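Local coordinates for pili retraction protein PilT (Thermus thermophilus, PDB 5FL3), which probably hydrolyses ATP as a motor of the type II/IV secretion ATPase family, driving retraction of type IV pili, and is seen here with bound ADP, at residues A24-L29 / V104-S109; M78-T83 / F90-L95. One frame throughout, in Å; residues are numbered along the deposited sequence.

Contact 1 (A24-L29 / V104-S109); sequences ASDIHL and VMRVVS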
loop_
_atom_site.group_PDB
_atom_site.type_symbol
_atom_site.label_atom_id
_atom_site.label_comp_id
_atom_site.label_asym_id
_atom_site.label_seq_id
_atom_site.Cartn_x
_atom_site.Cartn_y
_atom_site.Cartn_z
ATOM N N ALA A 24 12.931 11.458 -0.831
ATOM C CA ALA A 24 11.709 11.970 -1.436
ATOM C C ALA A 24 10.959 10.847 -2.112
ATOM O O ALA A 24 11.508 10.163 -2.965
ATOM C CB ALA A 24 12.010 13.072 -2.445
ATOM N N SER A 25 9.695 10.683 -1.743
ATOM C CA SER A 25 8.802 9.787 -2.441
ATOM C C SER A 25 8.219 10.460 -3.685
ATOM O O SER A 25 7.924 9.800 -4.686
ATOM C CB SER A 25 7.692 9.345 -1.508
ATOM O OG SER A 25 7.084 10.480 -0.949
ATOM N N ASP A 26 8.064 11.779 -3.614
ATOM C CA ASP A 26 7.391 12.541 -4.661
ATOM C C ASP A 26 8.051 13.901 -4.819
ATOM O O ASP A 26 8.410 14.551 -3.822
ATOM C CB ASP A 26 5.897 12.728 -4.345
ATOM C CG ASP A 26 5.167 11.408 -4.117
ATOM O OD1 ASP A 26 5.103 10.928 -2.957
ATOM O OD2 ASP A 26 4.644 10.859 -5.110
ATOM N N ILE A 27 8.212 14.317 -6.070
ATOM C CA ILE A 27 8.753 15.628 -6.387
ATOM C C ILE A 27 7.724 16.472 -7.143
ATOM O O ILE A 27 7.210 16.074 -8.197
ATOM C CB ILE A 27 10.048 15.514 -7.224
ATOM C CG1 ILE A 27 11.122 14.738 -6.453
ATOM C CG2 ILE A 27 10.561 16.896 -7.619
ATOM C CD1 ILE A 27 12.205 14.204 -7.334
ATOM N N HIS A 28 7.422 17.635 -6.580
ATOM C CA HIS A 28 6.507 18.578 -7.195
ATOM C C HIS A 28 7.250 19.794 -7.759
ATOM O O HIS A 28 7.928 20.515 -7.029
ATOM C CB HIS A 28 5.457 19.014 -6.175
ATOM C CG HIS A 28 4.502 17.920 -5.794
ATOM N ND1 HIS A 28 4.879 16.829 -5.040
ATOM C CD2 HIS A 28 3.193 17.738 -6.087
ATOM C CE1 HIS A 28 3.842 16.033 -4.867
ATOM N NE2 HIS A 28 2.804 16.567 -5.485
ATOM N N LEU A 29 7.124 19.996 -9.067
ATOM C CA LEU A 29 7.688 21.150 -9.776
ATOM C C LEU A 29 6.564 22.007 -10.394
ATOM O O LEU A 29 6.024 21.684 -11.464
ATOM C CB LEU A 29 8.679 20.670 -10.847
ATOM C CG LEU A 29 9.838 19.864 -10.231
ATOM C CD1 LEU A 29 10.881 19.418 -11.240
ATOM C CD2 LEU A 29 10.494 20.668 -9.102
ATOM N N VAL A 104 5.024 16.439 -11.855
ATOM C CA VAL A 104 5.000 15.644 -10.640
ATOM C C VAL A 104 5.729 14.348 -10.913
ATOM O O VAL A 104 5.338 13.581 -11.786
ATOM C CB VAL A 104 3.574 15.349 -10.138
ATOM C CG1 VAL A 104 3.649 14.470 -8.907
ATOM C CG2 VAL A 104 2.841 16.644 -9.813
ATOM N N MET A 105 6.807 14.127 -10.175
ATOM C CA MET A 105 7.646 12.967 -10.381
ATOM C C MET A 105 7.538 12.028 -9.190
ATOM O O MET A 105 7.709 12.466 -8.044
ATOM C CB MET A 105 9.083 13.409 -10.584
ATOM C CG MET A 105 9.184 14.564 -11.538
ATOM S SD MET A 105 10.887 15.017 -11.864
ATOM C CE MET A 105 11.570 13.460 -12.434
ATOM N N ARG A 106 7.235 10.756 -9.448
ATOM C CA ARG A 106 7.221 9.748 -8.379
ATOM C C ARG A 106 8.436 8.815 -8.458
ATOM O O ARG A 106 8.764 8.292 -9.529
ATOM C CB ARG A 106 5.934 8.926 -8.434
ATOM C CG ARG A 106 5.859 7.829 -7.388
ATOM C CD ARG A 106 4.539 7.087 -7.500
ATOM N NE ARG A 106 4.309 6.664 -8.881
ATOM C CZ ARG A 106 4.784 5.536 -9.407
ATOM N NH1 ARG A 106 5.510 4.708 -8.656
ATOM N NH2 ARG A 106 4.535 5.236 -10.679
ATOM N N VAL A 107 9.114 8.605 -7.339
ATOM C CA VAL A 107 10.237 7.673 -7.354
ATOM C C VAL A 107 9.745 6.228 -7.285
ATOM O O VAL A 107 8.996 5.884 -6.389
ATOM C CB VAL A 107 11.211 7.923 -6.193
ATOM C CG1 VAL A 107 12.434 6.985 -6.302
ATOM C CG2 VAL A 107 11.633 9.391 -6.157
ATOM N N VAL A 108 10.139 5.402 -8.252
ATOM C CA VAL A 108 9.861 3.962 -8.223
ATOM C C VAL A 108 11.037 3.313 -7.517
ATOM O O VAL A 108 12.122 3.249 -8.085
ATOM C CB VAL A 108 9.708 3.357 -9.657
ATOM C CG1 VAL A 108 9.113 1.960 -9.608
ATOM C CG2 VAL A 108 8.872 4.270 -10.562
ATOM N N SER A 109 10.874 2.858 -6.281
ATOM C CA SER A 109 12.052 2.343 -5.586
ATOM C C SER A 109 12.316 0.878 -5.873
ATOM O O SER A 109 11.399 0.089 -6.116
ATOM C CB SER A 109 11.954 2.523 -4.077
ATOM O OG SER A 109 13.256 2.376 -3.489
#

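Contact 2 (M78-T83 / F90-L95); sequences MDFAYT and FRCNLL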
loop_
_atom_site.group_PDB
_atom_site.type_symbol
_atom_site.label_atom_id
_atom_site.label_comp_id
_atom_site.label_asym_id
_atom_site.label_seq_id
_atom_site.Cartn_x
_atom_site.Cartn_y
_atom_site.Cartn_z
ATOM N N MET A 78 0.742 14.487 -19.781
ATOM C CA MET A 78 1.621 13.435 -20.271
ATOM C C MET A 78 2.190 12.642 -19.130
ATOM O O MET A 78 2.745 13.204 -18.195
ATOM C CB MET A 78 2.759 14.003 -21.086
ATOM C CG MET A 78 2.435 14.210 -22.533
ATOM S SD MET A 78 3.982 14.407 -23.433
ATOM C CE MET A 78 4.790 12.867 -22.989
ATOM N N ASP A 79 2.048 11.329 -19.212
ATOM C CA ASP A 79 2.585 10.434 -18.197
ATOM C C ASP A 79 3.773 9.712 -18.811
ATOM O O ASP A 79 3.624 9.106 -19.856
ATOM C CB ASP A 79 1.506 9.452 -17.724
ATOM C CG ASP A 79 1.964 8.589 -16.567
ATOM O OD1 ASP A 79 3.091 8.012 -16.633
ATOM O OD2 ASP A 79 1.175 8.476 -15.594
ATOM N N PHE A 80 4.946 9.772 -18.186
ATOM C CA PHE A 80 6.124 9.126 -18.778
ATOM C C PHE A 80 7.197 8.666 -17.765
ATOM O O PHE A 80 7.336 9.217 -16.667
ATOM C CB PHE A 80 6.762 10.066 -19.822
ATOM C CG PHE A 80 7.358 11.323 -19.237
ATOM C CD1 PHE A 80 6.576 12.460 -19.041
ATOM C CD2 PHE A 80 8.698 11.367 -18.869
ATOM C CE1 PHE A 80 7.115 13.608 -18.495
ATOM C CE2 PHE A 80 9.239 12.516 -18.321
ATOM C CZ PHE A 80 8.438 13.638 -18.134
ATOM N N ALA A 81 7.960 7.648 -18.155
ATOM C CA ALA A 81 9.069 7.159 -17.339
ATOM C C ALA A 81 10.353 7.939 -17.595
ATOM O O ALA A 81 10.613 8.396 -18.701
ATOM C CB ALA A 81 9.303 5.679 -17.597
ATOM N N TYR A 82 11.169 8.082 -16.566
ATOM C CA TYR A 82 12.448 8.734 -16.730
ATOM C C TYR A 82 13.443 8.166 -15.727
ATOM O O TYR A 82 13.118 7.977 -14.555
ATOM C CB TYR A 82 12.309 10.240 -16.571
ATOM C CG TYR A 82 13.639 10.941 -16.447
ATOM C CD1 TYR A 82 14.409 11.223 -17.573
ATOM C CD2 TYR A 82 14.129 11.319 -15.204
ATOM C CE1 TYR A 82 15.626 11.850 -17.459
ATOM C CE2 TYR A 82 15.347 11.949 -15.081
ATOM C CZ TYR A 82 16.092 12.212 -16.210
ATOM O OH TYR A 82 17.305 12.847 -16.077
ATOM N N THR A 83 14.656 7.882 -16.188
ATOM C CA THR A 83 15.640 7.274 -15.306
ATOM C C THR A 83 16.935 8.067 -15.188
ATOM O O THR A 83 17.493 8.510 -16.186
ATOM C CB THR A 83 15.977 5.882 -15.781
ATOM O OG1 THR A 83 14.768 5.233 -16.173
ATOM C CG2 THR A 83 16.652 5.095 -14.665
ATOM N N PHE A 90 11.806 7.131 -12.156
ATOM C CA PHE A 90 10.668 8.024 -11.942
ATOM C C PHE A 90 9.549 7.727 -12.916
ATOM O O PHE A 90 9.794 7.432 -14.078
ATOM C CB PHE A 90 11.066 9.502 -12.114
ATOM C CG PHE A 90 12.207 9.951 -11.238
ATOM C CD1 PHE A 90 11.969 10.441 -9.953
ATOM C CD2 PHE A 90 13.517 9.906 -11.704
ATOM C CE1 PHE A 90 13.024 10.871 -9.134
ATOM C CE2 PHE A 90 14.585 10.327 -10.890
ATOM C CZ PHE A 90 14.332 10.807 -9.602
ATOM N N ARG A 91 8.310 7.818 -12.449
ATOM C CA ARG A 91 7.195 8.021 -13.353
ATOM C C ARG A 91 6.814 9.490 -13.211
ATOM O O ARG A 91 6.788 10.023 -12.108
ATOM C CB ARG A 91 6.016 7.092 -13.042
ATOM C CG ARG A 91 6.181 5.659 -13.546
ATOM C CD ARG A 91 4.923 5.169 -14.274
ATOM N NE ARG A 91 4.776 5.804 -15.584
ATOM C CZ ARG A 91 5.101 5.241 -16.749
ATOM N NH1 ARG A 91 5.569 4.001 -16.785
ATOM N NH2 ARG A 91 4.941 5.916 -17.888
ATOM N N CYS A 92 6.549 10.149 -14.330
ATOM C CA CYS A 92 6.380 11.594 -14.338
ATOM C C CYS A 92 5.069 12.004 -14.971
ATOM O O CYS A 92 4.680 11.494 -16.020
ATOM C CB CYS A 92 7.542 12.271 -15.079
ATOM S SG CYS A 92 9.156 11.746 -14.483
ATOM N N ASN A 93 4.398 12.944 -14.323
ATOM C CA ASN A 93 3.193 13.499 -14.868
ATOM C C ASN A 93 3.362 14.967 -15.158
ATOM O O ASN A 93 3.461 15.794 -14.257
ATOM C CB ASN A 93 2.023 13.258 -13.929
ATOM C CG ASN A 93 1.289 11.997 -14.268
ATOM O OD1 ASN A 93 0.397 11.994 -15.131
ATOM N ND2 ASN A 93 1.678 10.898 -13.619
ATOM N N LEU A 94 3.431 15.269 -16.446
ATOM C CA LEU A 94 3.516 16.629 -16.911
ATOM C C LEU A 94 2.083 17.110 -17.005
ATOM O O LEU A 94 1.230 16.386 -17.499
ATOM C CB LEU A 94 4.243 16.694 -18.259
ATOM C CG LEU A 94 4.525 18.019 -18.971
ATOM C CD1 LEU A 94 5.151 19.019 -18.036
ATOM C CD2 LEU A 94 5.456 17.771 -20.145
ATOM N N LEU A 95 1.816 18.311 -16.501
ATOM C CA LEU A 95 0.487 18.899 -16.599
ATOM C C LEU A 95 0.596 20.347 -17.042
ATOM O O LEU A 95 1.698 20.875 -17.189
ATOM C CB LEU A 95 -0.243 18.803 -15.259
ATOM C CG LEU A 95 0.532 19.376 -14.069
ATOM C CD1 LEU A 95 -0.149 20.632 -13.572
ATOM C CD2 LEU A 95 0.700 18.381 -12.948
#

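Contact 1 (A24-L29 / V104-S109)
Ile27 and Met105 face each other as the hydrogen-bonded pair at the middle of this antiparallel contact, and their backbones exchange two bonds. Ile27 N donates a hydrogen bond to Met105 O at 2.8 Å, and Met105 N donates one to Ile27 O. A third backbone bond runs from Val107 N to Ser25 O at 3.1 Å. The flanking pairs, Asp26 with Arg106 and His28 with Val104, are non-hydrogen-bonded, and CA-H...O contacts fill in beside them.

Apolar packing follows the two faces of the sheet. On the buried face Ile27 CB meets Met105 CB at 4.1 Å, with Leu16 of helix 11-21 lying against both side chains. On the other face His28 and Val104 run side by side, pointing the same way; CG1 of Val104, anti to its backbone N (chi1 178°), sits over one face of the imidazole, 4.3 Å from the ring centroid, in a CH-pi contact.

Polar ends make little of one another. Asp26 OD2 reaches only the aliphatic part of Arg106, 4.0 Å from CG, while the guanidinium leads away to a salt bridge with Glu173, outside these strands, and to the carbonyl of Ile172; Asp26 probably feels its charge only at a distance. Strand pairing in the N-terminal domain of this PilT-type ATPase therefore rests on backbone bonds and apolar packing, and the bond from Val107 N to Ser25 O holds the backbone of a residue that belongs to the ADP pocket and touches the nucleotide.

Contact 2 (M78-T83 / F90-L95)
Phe80 lays one face of its ring on Cys92, whose CB stands 3.6 Å from the ring centroid. Its CG lies between the backbone N and the carbonyl carbon (chi1 66°), the ring beyond it meets Cys92, and Cys92 SG approaches that ring obliquely. Leu94 CB comes to the ring edge, while Tyr82 CD2 meets Phe90 CD2 at 3.8 Å, those two side chains lying side by side. Helices 53-63 and 66-72 pack against this apolar face through Leu63, Gln68 and Leu72. The two strands form a beta hairpin, with three hydrogen-bonded pairs, Met78-Leu94, Phe80-Cys92 and Tyr82-Phe90, each closed by two backbone bonds. The opposite face is more exposed and polar. There Arg91 grips Asp79 side-on in a salt bridge, NE at 3.0 Å and NH2 at 3.1 Å from the same oxygen, OD1, the two side chains crossing at about a right angle and their flat ends turned 44° against each other. An alanine in place of Arg91 would probably leave Asp79 OD1 without its two donors and the carboxylate freer to turn. Asp79 OD2 takes a bond from Asn93 ND2 at 3.2 Å, the amide nitrogen standing 71° out of the carboxylate plane.

Overall arrangement
Contacts 1 and 2 show how one antiparallel sheet can carry both a nucleotide-side strand pair in its interior and a hairpin at its margin. Their centres lie 10 Å apart, and strands 100-108 and 88-97, consecutive in the chain, join them as neighbours: Val104 O lies 2.8 Å from Asn93 N, and Arg106 N 2.8 Å from Arg91 O, both probable hydrogen bonds. The apolar face is also continuous, with Met105 CE 3.6 Å from Cys92 SG. Distance to the nucleotide separates the two. In contact 1 the Ser25 side chain is about 4 Å from bound ADP and belongs to its pocket, whereas in contact 2 the side chain of Phe90 is about 13 Å away.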